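Local coordinates for 5-formyl-3-hydroxy-2-methylpyridine 4-carboxylate 5-dehydrogenase (Mesorhizobium japonicum MAFF 303099, PDB 4OM8) that catalyses the NAD+-dependent oxidation of 5-formyl-3-hydroxy-2-methylpyridine-4-carboxylate in vitamin B6 breakdown, and can also reduce the same aldehyde with NADH to 4-pyridoxate, at the interface of chains A and B. Coordinates in Å, arbitrary orientation; residue numbers count along the deposited sequence, not the author numbering. Chains: chain A/B, 5-formyl-3-hydroxy-2-methylpyridine 4-carboxylate 5-dehydrogenase.

The interface of chains A and B. Residues chain A 258, 262-263, 266; chain B 242, 245-246.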
ATOM      1  N   VAL A 258      19.853  -3.522 -10.544  1.00 10.70           N
ATOM      2  CA  VAL A 258      18.640  -3.542 -11.358  1.00 10.52           C
ATOM      3  C   VAL A 258      18.246  -4.987 -11.654  1.00 10.76           C
ATOM      4  O   VAL A 258      19.092  -5.812 -11.991  1.00 13.45           O
ATOM      5  CB  VAL A 258      18.813  -2.761 -12.680  1.00 12.43           C
ATOM      6  CG1 VAL A 258      17.489  -2.701 -13.447  1.00 13.99           C
ATOM      7  CG2 VAL A 258      19.308  -1.370 -12.398  1.00 12.96           C
ATOM      8  N   VAL A 262      13.727  -5.982 -15.500  1.00 10.97           N
ATOM      9  CA  VAL A 262      13.658  -4.547 -15.769  1.00 10.09           C
ATOM     10  C   VAL A 262      14.692  -4.155 -16.836  1.00 10.17           C
ATOM     11  O   VAL A 262      14.398  -3.335 -17.711  1.00 12.94           O
ATOM     12  CB  VAL A 262      13.872  -3.726 -14.467  1.00 11.34           C
ATOM     13  CG1 VAL A 262      14.035  -2.228 -14.746  1.00 12.10           C
ATOM     14  CG2 VAL A 262      12.707  -3.949 -13.520  1.00 11.70           C
ATOM     15  N   LEU A 263      15.893  -4.739 -16.768  1.00 10.87           N
ATOM     16  CA  LEU A 263      16.898  -4.510 -17.811  1.00 10.42           C
ATOM     17  C   LEU A 263      16.394  -5.002 -19.166  1.00 11.08           C
ATOM     18  O   LEU A 263      16.596  -4.357 -20.185  1.00 13.76           O
ATOM     19  CB  LEU A 263      18.224  -5.202 -17.450  1.00 12.78           C
ATOM     20  CG  LEU A 263      18.946  -4.580 -16.257  1.00 14.45           C
ATOM     21  CD1 LEU A 263      20.166  -5.413 -15.864  1.00 15.33           C
ATOM     22  CD2 LEU A 263      19.346  -3.134 -16.554  1.00 12.91           C
ATOM     23  N   THR A 266      13.562  -2.560 -20.516  1.00 11.41           N
ATOM     24  CA  THR A 266      14.083  -1.254 -20.937  1.00 10.98           C
ATOM     25  C   THR A 266      14.983  -1.395 -22.165  1.00 12.11           C
ATOM     26  O   THR A 266      14.989  -0.523 -23.037  1.00 13.79           O
ATOM     27  CB  THR A 266      14.854  -0.546 -19.810  1.00 11.45           C
ATOM     28  OG1 THR A 266      15.848  -1.424 -19.273  1.00 12.56           O
ATOM     29  CG2 THR A 266      13.884  -0.098 -18.693  1.00 12.91           C
TER
ATOM     30  N   LYS B 242      14.429   1.692 -13.526  1.00 10.61           N
ATOM     31  CA  LYS B 242      15.804   1.231 -13.734  1.00 10.99           C
ATOM     32  C   LYS B 242      16.830   2.214 -13.140  1.00 10.51           C
ATOM     33  O   LYS B 242      17.686   1.820 -12.346  1.00 12.14           O
ATOM     34  CB  LYS B 242      16.070   1.020 -15.230  1.00 11.30           C
ATOM     35  CG  LYS B 242      17.530   0.762 -15.609  1.00 11.74           C
ATOM     36  CD  LYS B 242      17.644   0.546 -17.117  1.00 13.35           C
ATOM     37  CE  LYS B 242      19.102   0.471 -17.562  1.00 17.34           C
ATOM     38  NZ  LYS B 242      19.187   0.190 -19.040  1.00 20.56           N
ATOM     39  N   SER B 245      16.350   2.416  -9.156  1.00 11.48           N
ATOM     40  CA  SER B 245      16.618   1.171  -8.439  1.00 10.22           C
ATOM     41  C   SER B 245      18.092   0.793  -8.548  1.00 10.48           C
ATOM     42  O   SER B 245      18.610   0.099  -7.672  1.00 12.32           O
ATOM     43  CB  SER B 245      15.725   0.030  -8.940  1.00 13.54           C
ATOM     44  OG  SER B 245      16.089  -0.404 -10.239  1.00 11.15           O
ATOM     45  N   SER B 246      18.771   1.273  -9.589  1.00 10.56           N
ATOM     46  CA  SER B 246      20.190   0.979  -9.784  0.53 12.58           C
ATOM     47  C   SER B 246      21.054   1.423  -8.602  1.00 19.12           C
ATOM     48  O   SER B 246      22.096   0.823  -8.330  1.00 21.71           O
ATOM     49  CB  SER B 246      20.704   1.623 -11.083  0.53 13.11           C
ATOM     50  OG  SER B 246      20.792   3.041 -11.008  0.53 15.20           O
TER
HETATM   51  O   HOH W   1      18.606  -2.128 -20.081  1.00 18.89           O
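The aliphatic chain of B:Lys242 lies across the methyl groups of A:Val258, A:Val262 and A:Leu263, forming the apolar centre of this patch of the homodimer interface, in which helix 238-251 of one subunit packs against helix 260-267 and the loop before it in the other. Near the root of the lysine, A:Val262 CG1 meets the methylene CB of B:Lys242 at 3.9 Å. A:Val258 enters from the loop with its two methyls divided between B:Lys242 and B:Ser246: CG1 faces the lysine CG, while CG2, lying anti to its own carbonyl carbon, comes within 3.6 Å of B:Ser246 CB and also nears the backbone oxygen of B:Lys242. The serine therefore contributes its methylene carbon to the packing.

Farther out, B:Lys242 is fully extended, with CG anti to the backbone N (chi1 170°) and the later torsions all close to 180°, which carries its amine along chain A to the rim. On the way, the CD2 methyl of A:Leu263 touches CE of B:Lys242 at 3.8 Å, the two side chains running nearly perpendicular. A:Thr266 borders the same stretch, its hydroxyl OG1 lying 3.4 Å from CD of B:Lys242. OG1 of A:Thr266 points back toward its own helix (chi1 52°) and hydrogen-bonds to A:Val262 O at 2.9 Å. The hydroxyl's one hydrogen is probably directed mainly there, with A:Leu263 O a longer, less favourable alternative from above its carbonyl plane; this probably helps hold the threonine's rotation and keep its oxygen beside the lysine. A valine here would remove the hydroxyl, and the bridging water would probably lose a partner on chain A and hold the lysine amine less firmly, while A:Val262 O would lose the bond from this side chain.

At the polar rim, one water links the subunits: it lies 3.0 Å from both A:Leu263 O and A:Thr266 OG1, and 2.6 Å from the terminal amine NZ of B:Lys242.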